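Local coordinates for protein TqaA (PDB 5EJD) that is a fungal nonribosomal peptide synthetase, represented here by a thiolation (carrier) domain whose covalently attached 4'-phosphopantetheine arm probably carries peptide intermediates, at residues Arg10-Ile15 with Ala53-Gly58; Ala17-Ile22 with Asp31-Arg36; Gly25-Ser30 with Pro66-Leu71. All coordinates share one frame; numbering follows the deposited sequence.

From the N terminus, helix 7-20 supplies residues to interactions 1 and 2. Its 10-15 part meets the loop 53-58, closing a long excursion that takes in helix 40-52. The end of the same helix, in segment 17-22, meets 31-36 in a short loop nested inside that excursion. Interaction 3 joins the intervening 25-30 to 66-71 and so crosses both of the others along the chain. Interactions 1 and 2 lie on opposite sides of the chain's centre, and interaction 3 touches each: Leu-12 packs on Leu-71, and the backbone of Asp-31 and Phe-33 pairs with that of Leu-68 and Pro-66.

Interaction 1 of 3, residues Arg10-Ile15 with Ala53-Gly58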
ATOM      1  N   ARG B  10      -1.420  15.566 -26.840  1.00 37.62           N
ATOM      2  CA  ARG B  10      -0.525  16.478 -26.148  1.00 39.11           C
ATOM      3  C   ARG B  10      -0.687  16.409 -24.654  1.00 35.80           C
ATOM      4  O   ARG B  10       0.306  16.465 -23.932  1.00 39.48           O
ATOM      5  CB  ARG B  10      -0.717  17.941 -26.611  1.00 47.24           C
ATOM      6  CG  ARG B  10      -0.167  18.216 -28.004  1.00 54.44           C
ATOM      7  CD  ARG B  10      -0.439  19.618 -28.534  1.00 60.36           C
ATOM      8  NE  ARG B  10      -0.479  19.478 -29.987  1.00 68.38           N
ATOM      9  CZ  ARG B  10      -1.580  19.435 -30.735  1.00 66.15           C
ATOM     10  NH1 ARG B  10      -2.784  19.600 -30.203  1.00 64.87           N
ATOM     11  NH2 ARG B  10      -1.461  19.249 -32.037  1.00 68.88           N
ATOM     12  N   GLU B  11      -1.926  16.419 -24.185  1.00 36.38           N
ATOM     13  CA  GLU B  11      -2.157  16.468 -22.748  1.00 40.60           C
ATOM     14  C   GLU B  11      -1.648  15.155 -22.134  1.00 37.94           C
ATOM     15  O   GLU B  11      -1.022  15.150 -21.084  1.00 32.79           O
ATOM     16  CB  GLU B  11      -3.609  16.812 -22.294  1.00 46.54           C
ATOM     17  CG  GLU B  11      -3.666  18.101 -21.459  1.00 57.77           C
ATOM     18  CD  GLU B  11      -2.760  18.224 -20.203  1.00 66.54           C
ATOM     19  OE1 GLU B  11      -2.155  17.279 -19.620  1.00 60.09           O
ATOM     20  OE2 GLU B  11      -2.679  19.379 -19.753  1.00 74.60           O
ATOM     21  N   LEU B  12      -1.890  14.059 -22.829  1.00 33.75           N
ATOM     22  CA  LEU B  12      -1.433  12.757 -22.377  1.00 35.27           C
ATOM     23  C   LEU B  12       0.094  12.613 -22.329  1.00 33.24           C
ATOM     24  O   LEU B  12       0.638  12.018 -21.409  1.00 33.61           O
ATOM     25  CB  LEU B  12      -2.024  11.705 -23.290  1.00 37.68           C
ATOM     26  CG  LEU B  12      -1.985  10.303 -22.780  1.00 44.59           C
ATOM     27  CD1 LEU B  12      -2.714  10.201 -21.442  1.00 43.59           C
ATOM     28  CD2 LEU B  12      -2.629   9.409 -23.846  1.00 45.31           C
ATOM     29  N   ALA B  13       0.776  13.219 -23.283  1.00 30.85           N
ATOM     30  CA  ALA B  13       2.204  13.186 -23.304  1.00 30.71           C
ATOM     31  C   ALA B  13       2.789  13.929 -22.121  1.00 32.43           C
ATOM     32  O   ALA B  13       3.795  13.525 -21.538  1.00 28.90           O
ATOM     33  CB  ALA B  13       2.717  13.803 -24.596  1.00 32.95           C
ATOM     34  N   ASN B  14       2.196  15.061 -21.799  1.00 31.94           N
ATOM     35  CA  ASN B  14       2.606  15.782 -20.635  1.00 35.95           C
ATOM     36  C   ASN B  14       2.433  14.958 -19.368  1.00 32.84           C
ATOM     37  O   ASN B  14       3.234  15.027 -18.443  1.00 32.91           O
ATOM     38  CB  ASN B  14       1.853  17.077 -20.577  1.00 40.34           C
ATOM     39  CG  ASN B  14       2.355  17.994 -19.489  1.00 52.54           C
ATOM     40  OD1 ASN B  14       3.566  18.165 -19.305  1.00 57.01           O
ATOM     41  ND2 ASN B  14       1.431  18.580 -18.743  1.00 58.76           N
ATOM     42  N   ILE B  15       1.350  14.228 -19.303  1.00 31.55           N
ATOM     43  CA  ILE B  15       1.104  13.374 -18.159  1.00 32.54           C
ATOM     44  C   ILE B  15       2.177  12.270 -18.076  1.00 31.72           C
ATOM     45  O   ILE B  15       2.705  11.998 -17.000  1.00 29.26           O
ATOM     46  CB  ILE B  15      -0.299  12.756 -18.255  1.00 30.91           C
ATOM     47  CG1 ILE B  15      -1.331  13.828 -17.930  1.00 29.01           C
ATOM     48  CG2 ILE B  15      -0.453  11.578 -17.308  1.00 31.60           C
ATOM     49  CD1 ILE B  15      -2.726  13.405 -18.281  1.00 31.61           C
ATOM     50  N   ALA B  53      -6.813  16.878 -15.539  1.00 49.46           N
ATOM     51  CA  ALA B  53      -6.756  17.598 -16.802  1.00 43.41           C
ATOM     52  C   ALA B  53      -8.029  17.455 -17.641  1.00 43.97           C
ATOM     53  O   ALA B  53      -8.025  17.777 -18.831  1.00 46.00           O
ATOM     54  CB  ALA B  53      -5.558  17.104 -17.596  1.00 48.37           C
ATOM     55  N   GLY B  54      -9.084  16.875 -17.074  1.00 43.47           N
ATOM     56  CA  GLY B  54     -10.329  16.687 -17.796  1.00 47.44           C
ATOM     57  C   GLY B  54     -10.413  15.522 -18.766  1.00 48.79           C
ATOM     58  O   GLY B  54     -11.354  15.430 -19.541  1.00 58.08           O
ATOM     59  N   MET B  55      -9.436  14.626 -18.755  1.00 54.06           N
ATOM     60  CA  MET B  55      -9.537  13.389 -19.513  1.00 51.64           C
ATOM     61  C   MET B  55      -9.985  12.327 -18.560  1.00 50.01           C
ATOM     62  O   MET B  55      -9.879  12.473 -17.358  1.00 52.44           O
ATOM     63  CB  MET B  55      -8.208  12.988 -20.087  1.00 53.07           C
ATOM     64  CG  MET B  55      -7.656  14.001 -21.042  1.00 56.44           C
ATOM     65  SD  MET B  55      -6.007  13.507 -21.576  1.00 61.13           S
ATOM     66  CE  MET B  55      -6.384  12.321 -22.848  1.00 56.45           C
ATOM     67  N   SER B  56     -10.465  11.233 -19.108  1.00 48.10           N
ATOM     68  CA  SER B  56     -11.038  10.181 -18.300  1.00 46.99           C
ATOM     69  C   SER B  56     -10.637   8.809 -18.865  1.00 43.15           C
ATOM     70  O   SER B  56     -11.111   8.399 -19.926  1.00 40.30           O
ATOM     71  CB  SER B  56     -12.544  10.347 -18.302  1.00 52.58           C
ATOM     72  OG  SER B  56     -13.161   9.246 -17.700  1.00 50.79           O
ATOM     73  N   PHE B  57      -9.728   8.146 -18.162  1.00 36.72           N
ATOM     74  CA  PHE B  57      -9.363   6.789 -18.466  1.00 35.95           C
ATOM     75  C   PHE B  57      -8.892   6.176 -17.190  1.00 35.22           C
ATOM     76  O   PHE B  57      -8.360   6.859 -16.308  1.00 37.00           O
ATOM     77  CB  PHE B  57      -8.271   6.724 -19.540  1.00 36.84           C
ATOM     78  CG  PHE B  57      -7.051   7.523 -19.220  1.00 36.64           C
ATOM     79  CD1 PHE B  57      -5.954   6.944 -18.601  1.00 36.56           C
ATOM     80  CD2 PHE B  57      -6.991   8.860 -19.542  1.00 35.99           C
ATOM     81  CE1 PHE B  57      -4.832   7.699 -18.297  1.00 35.28           C
ATOM     82  CE2 PHE B  57      -5.873   9.608 -19.252  1.00 33.87           C
ATOM     83  CZ  PHE B  57      -4.792   9.029 -18.623  1.00 35.44           C
ATOM     84  N   GLY B  58      -9.023   4.865 -17.101  1.00 34.26           N
ATOM     85  CA  GLY B  58      -8.543   4.145 -15.925  1.00 31.11           C
ATOM     86  C   GLY B  58      -7.321   3.326 -16.233  1.00 26.43           C
ATOM     87  O   GLY B  58      -6.813   3.306 -17.362  1.00 22.38           O
TER
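Leu-12 and Phe-57 meet with their side chains crossing obliquely, and one methyl does the touching: CD1 of Leu-12 lies 3.7 Å from CZ of Phe-57. The leucine leaves helix 7-20 with CG anti to the backbone N (chi1 -164°), and its branched end comes closer to the loop than its CB does. The carbonyl O of Phe-57 accepts a hydrogen bond from Ser-47 OG of helix 40-52.

Two residues earlier in the loop, Met-55 lays its bent end beside the helix. Its SD is 4.1 Å from CB of Glu-11, and its CE is 4.4 Å from CB of Leu-12. The carboxylate end of Glu-11 passes Ala-53, with OE1 of Glu-11 4.0 Å from CB of Ala-53. No hydrogen bond spans the contact.

Gly-54, with positive phi, is the C-prime residue of a Schellman motif that ends helix 40-52. Leu-12 also touches Leu-68, Leu-71 and Ala-72 of helix 68-74, an interhelical hydrophobic core characteristic of the carrier-protein helical bundle.

Interaction 2 of 3, residues Ala17-Ile22 with Asp31-Arg36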
ATOM      1  N   ALA B  17       5.128  12.378 -19.270  1.00 33.06           N
ATOM      2  CA  ALA B  17       6.385  13.022 -18.928  1.00 37.29           C
ATOM      3  C   ALA B  17       6.537  13.214 -17.415  1.00 35.27           C
ATOM      4  O   ALA B  17       7.579  12.926 -16.864  1.00 31.75           O
ATOM      5  CB  ALA B  17       6.528  14.353 -19.644  1.00 38.04           C
ATOM      6  N   THR B  18       5.490  13.671 -16.751  1.00 35.01           N
ATOM      7  CA  THR B  18       5.562  13.897 -15.316  1.00 38.08           C
ATOM      8  C   THR B  18       5.658  12.563 -14.568  1.00 38.60           C
ATOM      9  O   THR B  18       6.451  12.420 -13.660  1.00 39.11           O
ATOM     10  CB  THR B  18       4.260  14.588 -14.847  1.00 37.74           C
ATOM     11  OG1 THR B  18       4.000  15.755 -15.626  1.00 36.71           O
ATOM     12  CG2 THR B  18       4.279  14.950 -13.392  1.00 36.64           C
ATOM     13  N   VAL B  19       4.878  11.587 -14.991  1.00 34.80           N
ATOM     14  CA  VAL B  19       4.747  10.360 -14.233  1.00 37.01           C
ATOM     15  C   VAL B  19       5.976   9.481 -14.412  1.00 33.84           C
ATOM     16  O   VAL B  19       6.362   8.773 -13.517  1.00 36.11           O
ATOM     17  CB  VAL B  19       3.438   9.651 -14.659  1.00 38.85           C
ATOM     18  CG1 VAL B  19       3.494   8.157 -14.511  1.00 39.21           C
ATOM     19  CG2 VAL B  19       2.268  10.206 -13.854  1.00 41.28           C
ATOM     20  N   LEU B  20       6.497   9.432 -15.617  1.00 34.60           N
ATOM     21  CA  LEU B  20       7.677   8.640 -15.909  1.00 35.57           C
ATOM     22  C   LEU B  20       8.973   9.442 -15.710  1.00 35.02           C
ATOM     23  O   LEU B  20      10.036   8.863 -15.762  1.00 32.21           O
ATOM     24  CB  LEU B  20       7.616   8.094 -17.348  1.00 35.64           C
ATOM     25  CG  LEU B  20       6.369   7.276 -17.667  1.00 39.27           C
ATOM     26  CD1 LEU B  20       6.324   6.972 -19.154  1.00 40.50           C
ATOM     27  CD2 LEU B  20       6.292   5.983 -16.880  1.00 40.30           C
ATOM     28  N   ASP B  21       8.892  10.749 -15.450  1.00 35.62           N
ATOM     29  CA  ASP B  21      10.087  11.598 -15.244  1.00 39.33           C
ATOM     30  C   ASP B  21      11.020  11.537 -16.449  1.00 38.60           C
ATOM     31  O   ASP B  21      12.222  11.366 -16.327  1.00 38.73           O
ATOM     32  CB  ASP B  21      10.820  11.186 -13.970  1.00 43.17           C
ATOM     33  CG  ASP B  21      10.314  11.930 -12.733  1.00 52.60           C
ATOM     34  OD1 ASP B  21      10.205  13.178 -12.832  1.00 58.97           O
ATOM     35  OD2 ASP B  21       9.988  11.281 -11.678  1.00 60.78           O
ATOM     36  N   ILE B  22      10.423  11.638 -17.621  1.00 39.91           N
ATOM     37  CA  ILE B  22      11.140  11.676 -18.868  1.00 40.87           C
ATOM     38  C   ILE B  22      10.766  12.979 -19.572  1.00 42.94           C
ATOM     39  O   ILE B  22       9.716  13.537 -19.304  1.00 38.79           O
ATOM     40  CB  ILE B  22      10.928  10.434 -19.744  1.00 40.65           C
ATOM     41  CG1 ILE B  22       9.476  10.038 -19.892  1.00 44.80           C
ATOM     42  CG2 ILE B  22      11.647   9.241 -19.131  1.00 46.98           C
ATOM     43  CD1 ILE B  22       8.868  10.362 -21.212  1.00 46.14           C
ATOM     44  N   ASP B  31       4.715   5.816 -28.903  1.00 34.04           N
ATOM     45  CA  ASP B  31       5.320   5.305 -27.683  1.00 35.28           C
ATOM     46  C   ASP B  31       4.369   4.433 -26.835  1.00 35.32           C
ATOM     47  O   ASP B  31       3.172   4.693 -26.704  1.00 30.19           O
ATOM     48  CB  ASP B  31       5.836   6.432 -26.807  1.00 38.32           C
ATOM     49  CG  ASP B  31       7.223   6.887 -27.184  1.00 43.24           C
ATOM     50  OD1 ASP B  31       8.007   6.082 -27.720  1.00 49.33           O
ATOM     51  OD2 ASP B  31       7.556   8.064 -26.898  1.00 50.30           O
ATOM     52  N   ASN B  32       4.960   3.377 -26.292  1.00 32.31           N
ATOM     53  CA  ASN B  32       4.289   2.429 -25.444  1.00 29.28           C
ATOM     54  C   ASN B  32       4.623   2.720 -23.974  1.00 27.76           C
ATOM     55  O   ASN B  32       5.794   2.730 -23.574  1.00 27.52           O
ATOM     56  CB  ASN B  32       4.754   1.029 -25.842  1.00 28.95           C
ATOM     57  CG  ASN B  32       4.133  -0.038 -25.004  1.00 32.10           C
ATOM     58  OD1 ASN B  32       4.269  -0.044 -23.762  1.00 36.66           O
ATOM     59  ND2 ASN B  32       3.380  -0.911 -25.636  1.00 30.28           N
ATOM     60  N   PHE B  33       3.589   2.895 -23.170  1.00 26.72           N
ATOM     61  CA  PHE B  33       3.748   3.254 -21.767  1.00 27.94           C
ATOM     62  C   PHE B  33       4.704   2.329 -21.001  1.00 29.02           C
ATOM     63  O   PHE B  33       5.533   2.783 -20.231  1.00 28.49           O
ATOM     64  CB  PHE B  33       2.371   3.249 -21.089  1.00 28.47           C
ATOM     65  CG  PHE B  33       2.364   3.810 -19.670  1.00 26.60           C
ATOM     66  CD1 PHE B  33       2.273   2.956 -18.588  1.00 27.08           C
ATOM     67  CD2 PHE B  33       2.363   5.152 -19.448  1.00 26.04           C
ATOM     68  CE1 PHE B  33       2.243   3.430 -17.305  1.00 26.82           C
ATOM     69  CE2 PHE B  33       2.337   5.651 -18.159  1.00 28.59           C
ATOM     70  CZ  PHE B  33       2.278   4.783 -17.081  1.00 27.67           C
ATOM     71  N   PHE B  34       4.570   1.030 -21.208  1.00 30.20           N
ATOM     72  CA  PHE B  34       5.368   0.048 -20.481  1.00 33.21           C
ATOM     73  C   PHE B  34       6.795  -0.038 -21.024  1.00 36.83           C
ATOM     74  O   PHE B  34       7.745  -0.104 -20.244  1.00 34.86           O
ATOM     75  CB  PHE B  34       4.665  -1.316 -20.485  1.00 31.81           C
ATOM     76  CG  PHE B  34       3.304  -1.264 -19.834  1.00 31.55           C
ATOM     77  CD1 PHE B  34       3.183  -1.349 -18.460  1.00 32.85           C
ATOM     78  CD2 PHE B  34       2.170  -1.069 -20.571  1.00 31.59           C
ATOM     79  CE1 PHE B  34       1.946  -1.288 -17.844  1.00 33.83           C
ATOM     80  CE2 PHE B  34       0.918  -1.013 -19.952  1.00 34.72           C
ATOM     81  CZ  PHE B  34       0.801  -1.126 -18.587  1.00 32.43           C
ATOM     82  N   PHE B  35       6.962   0.067 -22.339  1.00 36.29           N
ATOM     83  CA  PHE B  35       8.292   0.115 -22.889  1.00 38.25           C
ATOM     84  C   PHE B  35       9.078   1.350 -22.427  1.00 37.32           C
ATOM     85  O   PHE B  35      10.295   1.260 -22.311  1.00 37.15           O
ATOM     86  CB  PHE B  35       8.245   0.015 -24.392  1.00 43.48           C
ATOM     87  CG  PHE B  35       9.607  -0.129 -25.050  1.00 50.39           C
ATOM     88  CD1 PHE B  35      10.267  -1.366 -25.060  1.00 49.56           C
ATOM     89  CD2 PHE B  35      10.223   0.980 -25.709  1.00 51.08           C
ATOM     90  CE1 PHE B  35      11.498  -1.490 -25.688  1.00 52.86           C
ATOM     91  CE2 PHE B  35      11.465   0.850 -26.337  1.00 47.06           C
ATOM     92  CZ  PHE B  35      12.099  -0.380 -26.327  1.00 50.05           C
ATOM     93  N   ARG B  36       8.418   2.488 -22.172  1.00 32.28           N
ATOM     94  CA  ARG B  36       9.122   3.635 -21.638  1.00 32.91           C
ATOM     95  C   ARG B  36       9.363   3.540 -20.121  1.00 37.26           C
ATOM     96  O   ARG B  36       9.884   4.478 -19.533  1.00 38.17           O
ATOM     97  CB  ARG B  36       8.407   4.944 -21.969  1.00 33.58           C
ATOM     98  CG  ARG B  36       8.268   5.294 -23.467  1.00 38.25           C
ATOM     99  CD  ARG B  36       9.592   5.424 -24.209  1.00 38.38           C
ATOM    100  NE  ARG B  36      10.470   6.446 -23.652  1.00 38.41           N
ATOM    101  CZ  ARG B  36      10.494   7.716 -24.046  1.00 41.88           C
ATOM    102  NH1 ARG B  36      11.313   8.570 -23.443  1.00 42.61           N
ATOM    103  NH2 ARG B  36       9.686   8.144 -25.008  1.00 37.33           N
TER
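The guanidinium of Arg-36 lies with one face against an aliphatic side chain, Ile-22, while it is also bound in a salt bridge on its own side of the contact. CD1 of Ile-22 comes over that face, 3.8 Å from NH1 of Arg-36. In this four-helix carrier domain the contact joins the end of helix 7-20 and the residues just after it to the loop that leads toward helix 40-52 and the phosphopantetheine-bearing Ser-40.

Leu-20 touches two residues of the opposing segment with its two methyls. Its CD1 lies 4.0 Å from CB of Arg-36, the two side chains crossing at about a right angle, and CD2 approaches the ring of Phe-33 obliquely. Val-19 comes to the same ring from the edge, near its plane, with CG1 4.4 Å from CZ of Phe-33. Placing CG anti to the backbone N (chi1 -171°) brings this ring toward helix 7-20. It meets Trp-16 edge-to-face and touches Asp-42 of helix 40-52; the Phe-33 side chain is about 8 Å from that of Ser-40 and from the bound 4'-phosphopantetheine.

The loop is shaped by Asn-32, whose OD1 accepts from the backbone N of Phe-35 at 3.0 Å in an Asx motif, the donor standing above the carbonyl plane. NH1 of Arg-36 is also hydrogen-bonded with Thr-26 OG1. The carboxylate of Asp-31 meets the guanidinium at its edge, and OD2, which also accepts from Ser-28 N, lies 2.8 Å from NH2 of Arg-36, a salt bridge whose hydrogen bond is weak, the N-H...O angle being only 125°.

Interaction 3 of 3, residues Gly25-Ser30 with Pro66-Leu71; sequences GTISAS and PVLSEL
The carbonyl oxygen of Ala-29 meets the first turn of helix 68-74, accepting the backbone N-H of Ser-69 at 3.0 Å between N and O. The donor lies in the carbonyl plane, with an N-H...O angle of 150°. A second, weak bond reaches the same oxygen from Ser-69 OG, placed between its backbone N and carbonyl carbon by chi1 of 62°.

Aliphatic carbons crowd round this oxygen. CG1 of Val-67 and CB of Leu-68 both come close to it, and the CB atoms of Ala-29 and Ser-69 lie 4.2 Å apart. Two residues earlier in the loop, Ile-27 crosses Leu-68 at about a right angle, methyl against methyl: CG2 of Ile-27, anti to the backbone N, is 3.6 Å from CD1 of Leu-68.

In the next shell, Ser-28 OG accepts a hydrogen bond from Ser-30 OG at 2.9 Å and a weak one from Ser-30 N, both bonds spanning Ala-29. Ser-28 N is held in turn by Asp-31 OD2. On the other side of the contact, Leu-68 rests on Leu-12 and Trp-16 of helix 7-20.

Val-67 is the N-cap residue, so the amide of Ser-69 belongs to a helix start, where early N-H groups lack acceptors from a preceding turn. The Ala-29 carbonyl supplies one from a distant loop, joining that loop to the last helix through a polar bond beside the apolar Ile-27 and Leu-68 contact.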
ATOM      1  N   GLY B  25       9.835  16.358 -24.849  1.00 42.78           N
ATOM      2  CA  GLY B  25      10.348  16.273 -26.221  1.00 38.91           C
ATOM      3  C   GLY B  25      10.643  14.878 -26.761  1.00 39.26           C
ATOM      4  O   GLY B  25      10.788  14.731 -27.978  1.00 44.88           O
ATOM      5  N   THR B  26      10.783  13.866 -25.890  1.00 35.73           N
ATOM      6  CA  THR B  26      11.146  12.526 -26.323  1.00 34.11           C
ATOM      7  C   THR B  26       9.976  11.643 -26.539  1.00 33.63           C
ATOM      8  O   THR B  26      10.133  10.472 -26.893  1.00 31.52           O
ATOM      9  CB  THR B  26      12.018  11.815 -25.287  1.00 37.88           C
ATOM     10  OG1 THR B  26      11.254  11.508 -24.115  1.00 39.03           O
ATOM     11  CG2 THR B  26      13.218  12.683 -24.928  1.00 38.88           C
ATOM     12  N   ILE B  27       8.778  12.190 -26.376  1.00 37.92           N
ATOM     13  CA  ILE B  27       7.577  11.360 -26.410  1.00 36.20           C
ATOM     14  C   ILE B  27       6.884  11.447 -27.767  1.00 38.15           C
ATOM     15  O   ILE B  27       6.544  12.526 -28.209  1.00 41.15           O
ATOM     16  CB  ILE B  27       6.602  11.754 -25.290  1.00 35.15           C
ATOM     17  CG1 ILE B  27       7.229  11.481 -23.933  1.00 32.51           C
ATOM     18  CG2 ILE B  27       5.328  10.939 -25.400  1.00 37.51           C
ATOM     19  CD1 ILE B  27       6.419  12.005 -22.800  1.00 31.79           C
ATOM     20  N   SER B  28       6.730  10.310 -28.441  1.00 38.76           N
ATOM     21  CA  SER B  28       6.054  10.278 -29.695  1.00 38.53           C
ATOM     22  C   SER B  28       4.734   9.557 -29.530  1.00 38.31           C
ATOM     23  O   SER B  28       4.524   8.811 -28.579  1.00 38.07           O
ATOM     24  CB  SER B  28       6.918   9.627 -30.794  1.00 40.64           C
ATOM     25  OG  SER B  28       6.685   8.241 -30.884  1.00 46.50           O
ATOM     26  N   ALA B  29       3.839   9.809 -30.470  1.00 36.85           N
ATOM     27  CA  ALA B  29       2.510   9.247 -30.445  1.00 39.23           C
ATOM     28  C   ALA B  29       2.481   7.738 -30.512  1.00 36.93           C
ATOM     29  O   ALA B  29       1.493   7.141 -30.107  1.00 37.53           O
ATOM     30  CB  ALA B  29       1.678   9.839 -31.567  1.00 39.94           C
ATOM     31  N   SER B  30       3.551   7.126 -30.996  1.00 37.63           N
ATOM     32  CA  SER B  30       3.634   5.649 -31.093  1.00 38.40           C
ATOM     33  C   SER B  30       4.290   4.999 -29.870  1.00 33.65           C
ATOM     34  O   SER B  30       4.483   3.795 -29.851  1.00 32.44           O
ATOM     35  CB  SER B  30       4.456   5.299 -32.333  1.00 36.72           C
ATOM     36  OG  SER B  30       5.736   5.894 -32.216  1.00 40.49           O
ATOM     37  N   PRO B  66      -1.860   0.429 -24.656  1.00 32.70           N
ATOM     38  CA  PRO B  66      -0.566   0.900 -24.144  1.00 35.60           C
ATOM     39  C   PRO B  66       0.111   1.974 -24.999  1.00 32.80           C
ATOM     40  O   PRO B  66       1.030   2.636 -24.517  1.00 29.94           O
ATOM     41  CB  PRO B  66       0.284  -0.372 -24.137  1.00 20.00           C
ATOM     42  CG  PRO B  66      -0.305  -1.218 -25.214  1.00 20.00           C
ATOM     43  CD  PRO B  66      -1.781  -0.941 -25.188  1.00 20.00           C
ATOM     44  N   VAL B  67      -0.328   2.140 -26.242  1.00 31.66           N
ATOM     45  CA  VAL B  67       0.298   3.096 -27.144  1.00 31.81           C
ATOM     46  C   VAL B  67      -0.393   4.433 -26.992  1.00 31.23           C
ATOM     47  O   VAL B  67      -1.634   4.503 -26.949  1.00 32.02           O
ATOM     48  CB  VAL B  67       0.244   2.594 -28.605  1.00 34.28           C
ATOM     49  CG1 VAL B  67       0.641   3.697 -29.578  1.00 35.35           C
ATOM     50  CG2 VAL B  67       1.168   1.405 -28.779  1.00 30.88           C
ATOM     51  N   LEU B  68       0.389   5.508 -26.953  1.00 31.41           N
ATOM     52  CA  LEU B  68      -0.160   6.822 -26.607  1.00 31.67           C
ATOM     53  C   LEU B  68      -1.333   7.238 -27.476  1.00 34.55           C
ATOM     54  O   LEU B  68      -2.386   7.618 -26.960  1.00 39.20           O
ATOM     55  CB  LEU B  68       0.907   7.884 -26.655  1.00 31.81           C
ATOM     56  CG  LEU B  68       0.578   9.197 -25.939  1.00 33.42           C
ATOM     57  CD1 LEU B  68       1.855   9.870 -25.501  1.00 34.82           C
ATOM     58  CD2 LEU B  68      -0.186  10.155 -26.812  1.00 37.50           C
ATOM     59  N   SER B  69      -1.162   7.177 -28.786  1.00 36.79           N
ATOM     60  CA  SER B  69      -2.203   7.613 -29.704  1.00 39.77           C
ATOM     61  C   SER B  69      -3.482   6.820 -29.498  1.00 40.96           C
ATOM     62  O   SER B  69      -4.562   7.396 -29.567  1.00 49.22           O
ATOM     63  CB  SER B  69      -1.733   7.507 -31.169  1.00 41.87           C
ATOM     64  OG  SER B  69      -1.432   6.169 -31.506  1.00 42.61           O
ATOM     65  N   GLU B  70      -3.369   5.511 -29.280  1.00 40.82           N
ATOM     66  CA  GLU B  70      -4.545   4.668 -29.019  1.00 41.10           C
ATOM     67  C   GLU B  70      -5.233   4.970 -27.703  1.00 40.39           C
ATOM     68  O   GLU B  70      -6.450   5.004 -27.629  1.00 38.63           O
ATOM     69  CB  GLU B  70      -4.177   3.231 -29.033  1.00 48.29           C
ATOM     70  CG  GLU B  70      -3.835   2.629 -30.384  1.00 62.44           C
ATOM     71  CD  GLU B  70      -3.708   1.076 -30.146  1.00 83.88           C
ATOM     72  OE1 GLU B  70      -3.070   0.611 -29.144  1.00 98.17           O
ATOM     73  OE2 GLU B  70      -4.331   0.255 -30.842  1.00 94.87           O
ATOM     74  N   LEU B  71      -4.449   5.281 -26.681  1.00 39.98           N
ATOM     75  CA  LEU B  71      -5.017   5.653 -25.407  1.00 37.74           C
ATOM     76  C   LEU B  71      -5.733   6.999 -25.489  1.00 39.71           C
ATOM     77  O   LEU B  71      -6.751   7.216 -24.822  1.00 38.13           O
ATOM     78  CB  LEU B  71      -3.931   5.691 -24.306  1.00 35.49           C
ATOM     79  CG  LEU B  71      -4.358   6.108 -22.894  1.00 32.20           C
ATOM     80  CD1 LEU B  71      -5.410   5.171 -22.327  1.00 31.58           C
ATOM     81  CD2 LEU B  71      -3.166   6.149 -21.986  1.00 32.51           C
TER